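Local atomic coordinates of putative secreted cellulose-binding protein (Streptomyces coelicolor, PDB entry 4OY8), a protein that probably cleaves cellulose oxidatively as a copper-dependent lytic polysaccharide monooxygenase of family AA10. Residues G2-P7 and V100-Q105; T92-D97 and S181-G186. All coordinates share one frame; numbering follows the deposited sequence.

Contact 1 (G2-P7 and V100-Q105); sequences GSVVDP and VKLHDQ. With ZN (zinc ion), chain H; ZN (zinc ion), chain I; ZN (zinc ion), chain G.
V4 presses both of its methyls onto the 100-105 strand: CG2 meets L102 CG at 3.7 Å and V100 CG1 at 3.9 Å, while CG1 lies beside V100 CG1 as well. This is the tightly packed side of an antiparallel pair formed by strand 2-6, at the edge of a three-stranded sheet, and strand 97-104 at its centre. Branched aliphatic residues suit it because T166, W168 and L179 of the facing sheet close over them, as in the beta-sandwich core of this family. With CG1 anti to the backbone N (chi1 172°), V4 spreads both methyls over the neighbouring strand. G2 fits where the backbones come together, its CA only 3.0 Å from H103 O, a place with no space for a side chain.

Along the backbone, S3 and H103 form a hydrogen-bonded pair, H103 N reaching S3 O at 3.1 Å. Then V5 and D6 together face K101, a classic beta bulge: K101 O takes a bond from V5 N (2.9 Å) and a weak one from D6 N. Beyond it K101 N returns a bond to D6 O, and a cis peptide leads into P7.

The other face is looser and polar. Only the aliphatic part of K101 lies along D6 CB, and its extended chain carries NZ away. D6 OD1 binds a zinc ion otherwise ringed by five waters, one of them also donating to V5 O. H103, its CG anti to the backbone N (chi1 -178°), holds a zinc on each ring nitrogen, at NE2 with Q105 OE1 and at ND1 with N148. Imidazole, carboxylate and amide oxygen ligands let this face bind zinc, as in this crystal, though that need not be its natural role, whereas the opposite face relies on apolar packing.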
loop_
_atom_site.group_PDB
_atom_site.type_symbol
_atom_site.label_atom_id
_atom_site.label_comp_id
_atom_site.label_asym_id
_atom_site.label_seq_id
_atom_site.Cartn_x
_atom_site.Cartn_y
_atom_site.Cartn_z
ATOM N N GLY A 2 1.072 -10.712 -4.527
ATOM C CA GLY A 2 1.503 -10.416 -3.167
ATOM C C GLY A 2 1.178 -9.004 -2.741
ATOM O O GLY A 2 0.381 -8.319 -3.375
ATOM N N SER A 3 1.839 -8.560 -1.675
ATOM C CA SER A 3 1.643 -7.253 -1.104
ATOM C C SER A 3 2.847 -6.847 -0.283
ATOM O O SER A 3 3.756 -7.645 -0.070
ATOM C CB SER A 3 0.386 -7.200 -0.208
ATOM O OG SER A 3 0.018 -5.866 0.099
ATOM N N VAL A 4 2.825 -5.603 0.185
ATOM C CA VAL A 4 3.779 -5.140 1.175
ATOM C C VAL A 4 3.299 -5.613 2.543
ATOM O O VAL A 4 2.194 -5.262 2.974
ATOM C CB VAL A 4 3.971 -3.617 1.169
ATOM C CG1 VAL A 4 4.830 -3.192 2.340
ATOM C CG2 VAL A 4 4.605 -3.160 -0.135
ATOM N N VAL A 5 4.119 -6.427 3.199
ATOM C CA VAL A 5 3.772 -7.018 4.486
ATOM C C VAL A 5 4.393 -6.282 5.674
ATOM O O VAL A 5 3.864 -6.365 6.781
ATOM C CB VAL A 5 4.047 -8.538 4.522
ATOM C CG1 VAL A 5 3.189 -9.239 3.477
ATOM C CG2 VAL A 5 5.528 -8.866 4.354
ATOM N N ASP A 6 5.502 -5.554 5.452
ATOM C CA ASP A 6 6.150 -4.744 6.510
ATOM C C ASP A 6 6.782 -3.562 5.801
ATOM O O ASP A 6 7.591 -3.771 4.901
ATOM C CB ASP A 6 7.247 -5.550 7.253
ATOM C CG ASP A 6 6.709 -6.726 7.996
ATOM O OD1 ASP A 6 6.146 -6.536 9.094
ATOM O OD2 ASP A 6 6.872 -7.861 7.468
ATOM N N PRO A 7 6.411 -2.328 6.158
ATOM C CA PRO A 7 5.276 -1.946 6.995
ATOM C C PRO A 7 3.992 -2.303 6.265
ATOM O O PRO A 7 3.818 -1.974 5.084
ATOM C CB PRO A 7 5.478 -0.436 7.172
ATOM C CG PRO A 7 6.134 -0.016 5.913
ATOM C CD PRO A 7 7.045 -1.160 5.525
ATOM N N VAL A 100 11.174 -1.915 3.131
ATOM C CA VAL A 100 9.887 -2.332 2.570
ATOM C C VAL A 100 10.003 -3.782 2.149
ATOM O O VAL A 100 10.824 -4.125 1.295
ATOM C CB VAL A 100 9.465 -1.436 1.380
ATOM C CG1 VAL A 100 8.167 -1.938 0.756
ATOM C CG2 VAL A 100 9.293 0.007 1.840
ATOM N N LYS A 101 9.200 -4.633 2.768
ATOM C CA LYS A 101 9.247 -6.058 2.556
ATOM C C LYS A 101 7.944 -6.505 1.896
ATOM O O LYS A 101 6.852 -6.249 2.410
ATOM C CB LYS A 101 9.410 -6.787 3.898
ATOM C CG LYS A 101 10.589 -6.358 4.744
ATOM C CD LYS A 101 10.830 -7.179 6.014
ATOM C CE LYS A 101 12.148 -6.779 6.680
ATOM N NZ LYS A 101 12.363 -7.466 7.980
ATOM N N LEU A 102 8.072 -7.124 0.733
ATOM C CA LEU A 102 6.952 -7.732 0.051
ATOM C C LEU A 102 7.031 -9.239 0.067
ATOM O O LEU A 102 8.097 -9.822 -0.039
ATOM C CB LEU A 102 6.941 -7.300 -1.400
ATOM C CG LEU A 102 6.691 -5.842 -1.649
ATOM C CD1 LEU A 102 8.012 -5.102 -1.788
ATOM C CD2 LEU A 102 5.800 -5.650 -2.867
ATOM N N HIS A 103 5.882 -9.875 0.194
ATOM C CA HIS A 103 5.771 -11.306 0.059
ATOM C C HIS A 103 5.001 -11.561 -1.234
ATOM O O HIS A 103 3.970 -10.949 -1.466
ATOM C CB HIS A 103 5.011 -11.897 1.248
ATOM C CG HIS A 103 4.916 -13.374 1.194
ATOM N ND1 HIS A 103 5.979 -14.180 1.510
ATOM C CD2 HIS A 103 3.908 -14.193 0.842
ATOM C CE1 HIS A 103 5.640 -15.438 1.342
ATOM N NE2 HIS A 103 4.380 -15.473 0.966
ATOM N N ASP A 104 5.521 -12.474 -2.043
ATOM C CA ASP A 104 4.952 -12.835 -3.342
ATOM C C ASP A 104 4.869 -14.340 -3.398
ATOM O O ASP A 104 5.883 -14.999 -3.501
ATOM C CB ASP A 104 5.855 -12.330 -4.456
ATOM C CG ASP A 104 5.417 -12.737 -5.848
ATOM O OD1 ASP A 104 4.306 -13.293 -6.030
ATOM O OD2 ASP A 104 6.223 -12.494 -6.789
ATOM N N GLN A 105 3.652 -14.864 -3.415
ATOM C CA GLN A 105 3.447 -16.315 -3.402
ATOM C C GLN A 105 4.065 -17.002 -4.635
ATOM O O GLN A 105 4.447 -18.166 -4.590
ATOM C CB GLN A 105 1.947 -16.608 -3.345
ATOM C CG GLN A 105 1.144 -15.831 -2.304
ATOM C CD GLN A 105 1.171 -16.441 -0.926
ATOM O OE1 GLN A 105 2.232 -16.649 -0.344
ATOM N NE2 GLN A 105 -0.009 -16.734 -0.390
HETATM ZN ZN ZN H . 3.183 -17.139 1.298
HETATM ZN ZN ZN I . 7.185 -13.772 3.119
HETATM ZN ZN ZN G . 4.967 -7.847 10.321
HETATM O O HOH W 1 3.225 -6.925 9.267
HETATM O O HOH W 2 5.228 -9.418 8.926
HETATM O O HOH W 3 6.472 -8.564 11.429
HETATM O O HOH W 4 3.444 -8.697 11.142
HETATM O O HOH W 5 4.809 -6.516 11.778
#

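Contact 2 (T92-D97 and S181-G186); sequences TDVTDD and SDVDFG. With ZN (zinc ion), chain B.
This is a short parallel beta pairing at the C-terminal end of the chain, where strand 92-93 lies along the end of strand 175-184 in the larger, mixed sheet of the sandwich. Three backbone bonds stitch it together: T92 N to D182 O, D184 N to T92 O at 2.9 Å, and V94 N to D184 O.

The apolar side is built from V94, V183 and F185. In V94, with CG1 anti to the carbonyl carbon (chi1 -63°), CG2 falls between the backbone N and the carbonyl carbon, which sets that methyl over one face of the F185 ring, 3.8 Å from the centroid, in a CH-pi contact offset toward the rim. V94 CG2 also packs on V183 CB at 3.9 Å, and H162 meets the F185 ring edge-to-face. A beta-branched residue suits this place because one methyl serves the ring while the other reaches V183 CG1.

On the remaining face D93 and D184 run side by side, their carboxylate planes nearly perpendicular. D184 grips a zinc ion through OD1 and OD2, and OD1 also accepts from G186 N in an Asx turn; D93 OD1 ligates another zinc. Two like charges only 4.1 Å apart, D93 OD1 to D184 OD2, would probably repel, and the bound zinc ions are likely to offset this.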
loop_
_atom_site.group_PDB
_atom_site.type_symbol
_atom_site.label_atom_id
_atom_site.label_comp_id
_atom_site.label_asym_id
_atom_site.label_seq_id
_atom_site.Cartn_x
_atom_site.Cartn_y
_atom_site.Cartn_z
ATOM N N THR A 92 2.143 1.943 11.227
ATOM C CA THR A 92 3.256 1.141 11.728
ATOM C C THR A 92 4.392 2.114 12.010
ATOM O O THR A 92 4.708 2.933 11.161
ATOM C CB THR A 92 3.734 0.114 10.653
ATOM O OG1 THR A 92 2.645 -0.756 10.341
ATOM C CG2 THR A 92 4.902 -0.693 11.156
ATOM N N ASP A 93 5.029 2.005 13.176
ATOM C CA ASP A 93 6.205 2.816 13.454
ATOM C C ASP A 93 7.367 2.360 12.558
ATOM O O ASP A 93 7.624 1.169 12.426
ATOM C CB ASP A 93 6.653 2.688 14.917
ATOM C CG ASP A 93 5.828 3.534 15.878
ATOM O OD1 ASP A 93 4.807 4.108 15.460
ATOM O OD2 ASP A 93 6.230 3.670 17.071
ATOM N N VAL A 94 8.040 3.324 11.963
ATOM C CA VAL A 94 9.272 3.096 11.195
ATOM C C VAL A 94 10.304 4.121 11.632
ATOM O O VAL A 94 9.969 5.217 12.113
ATOM C CB VAL A 94 9.051 3.208 9.656
ATOM C CG1 VAL A 94 8.090 2.154 9.175
ATOM C CG2 VAL A 94 8.583 4.605 9.243
ATOM N N THR A 95 11.563 3.744 11.452
ATOM C CA THR A 95 12.679 4.661 11.601
ATOM C C THR A 95 12.962 5.332 10.238
ATOM O O THR A 95 12.386 4.977 9.222
ATOM C CB THR A 95 13.909 3.921 12.164
ATOM O OG1 THR A 95 14.150 2.720 11.418
ATOM C CG2 THR A 95 13.670 3.565 13.620
ATOM N N ASP A 96 13.842 6.326 10.233
ATOM C CA ASP A 96 14.120 7.079 9.019
ATOM C C ASP A 96 14.604 6.166 7.887
ATOM O O ASP A 96 14.249 6.387 6.735
ATOM C CB ASP A 96 15.192 8.137 9.257
ATOM C CG ASP A 96 14.744 9.327 10.070
ATOM O OD1 ASP A 96 13.587 9.401 10.532
ATOM O OD2 ASP A 96 15.607 10.208 10.268
ATOM N N ASP A 97 15.433 5.175 8.232
ATOM C CA ASP A 97 15.818 4.100 7.327
ATOM C C ASP A 97 14.958 2.899 7.684
ATOM O O ASP A 97 14.918 2.485 8.841
ATOM C CB ASP A 97 17.286 3.729 7.496
ATOM C CG ASP A 97 18.239 4.884 7.255
ATOM O OD1 ASP A 97 17.889 5.805 6.473
ATOM O OD2 ASP A 97 19.321 4.838 7.855
ATOM N N SER A 181 1.066 1.989 2.499
ATOM C CA SER A 181 1.337 1.606 3.867
ATOM C C SER A 181 1.364 2.835 4.748
ATOM O O SER A 181 2.199 3.728 4.554
ATOM C CB SER A 181 2.685 0.915 3.993
ATOM O OG SER A 181 2.711 -0.271 3.205
ATOM N N ASP A 182 0.483 2.889 5.742
ATOM C CA ASP A 182 0.493 4.013 6.681
ATOM C C ASP A 182 1.601 3.825 7.690
ATOM O O ASP A 182 1.712 2.775 8.311
ATOM C CB ASP A 182 -0.864 4.124 7.363
ATOM C CG ASP A 182 -1.969 4.393 6.376
ATOM O OD1 ASP A 182 -2.710 3.439 6.043
ATOM O OD2 ASP A 182 -2.068 5.538 5.900
ATOM N N VAL A 183 2.417 4.849 7.867
ATOM C CA VAL A 183 3.581 4.743 8.751
ATOM C C VAL A 183 3.689 5.961 9.671
ATOM O O VAL A 183 3.108 7.007 9.418
ATOM C CB VAL A 183 4.916 4.586 7.967
ATOM C CG1 VAL A 183 4.886 3.328 7.118
ATOM C CG2 VAL A 183 5.248 5.822 7.152
ATOM N N ASP A 184 4.410 5.793 10.768
ATOM C CA ASP A 184 4.650 6.843 11.719
ATOM C C ASP A 184 6.148 6.935 11.951
ATOM O O ASP A 184 6.752 6.020 12.483
ATOM C CB ASP A 184 3.908 6.555 13.024
ATOM C CG ASP A 184 3.814 7.733 13.947
ATOM O OD1 ASP A 184 4.547 8.725 13.828
ATOM O OD2 ASP A 184 2.933 7.682 14.864
ATOM N N PHE A 185 6.755 8.039 11.502
ATOM C CA PHE A 185 8.195 8.272 11.712
ATOM C C PHE A 185 8.518 8.789 13.108
ATOM O O PHE A 185 9.695 8.913 13.483
ATOM C CB PHE A 185 8.736 9.255 10.677
ATOM C CG PHE A 185 8.906 8.661 9.301
ATOM C CD1 PHE A 185 10.069 7.986 8.935
ATOM C CD2 PHE A 185 7.917 8.799 8.363
ATOM C CE1 PHE A 185 10.212 7.454 7.661
ATOM C CE2 PHE A 185 8.045 8.258 7.084
ATOM C CZ PHE A 185 9.202 7.587 6.724
ATOM N N GLY A 186 7.482 9.075 13.902
ATOM C CA GLY A 186 7.702 9.609 15.242
ATOM C C GLY A 186 8.113 11.054 15.325
ATOM O O GLY A 186 8.033 11.770 14.304
ATOM O OXT GLY A 186 8.457 11.508 16.436
HETATM ZN ZN ZN B . 3.346 9.677 15.464
HETATM O O HOH W 6 1.869 0.039 7.932
HETATM O O HOH W 7 10.324 5.764 14.792
HETATM O O HOH W 8 12.120 7.988 12.528
HETATM O O HOH W 9 1.766 10.356 14.423
#

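Overall arrangement
Contact 1 and contact 2 lie in different sheets of one sandwich, their centres 16 Å apart, and meet at P7, just after the first strand. There P7 O is probably hydrogen-bonded to S181 OG at 2.8 Å, P7 CG packs on V183 CG1 at 3.8 Å, and P7 CB touches T92 CB. The segments alternate along the chain, with 92-97 leading into the strand of 100-105. Contact 1 runs up to the copper site of H1 and H108: D104, whose side chain is about 5 Å from a further zinc ion, accepts from H1 N at OD1 and from H108 N and Y149 OH at OD2. Contact 2 lies toward the other end, where D93 and D184 bind zinc.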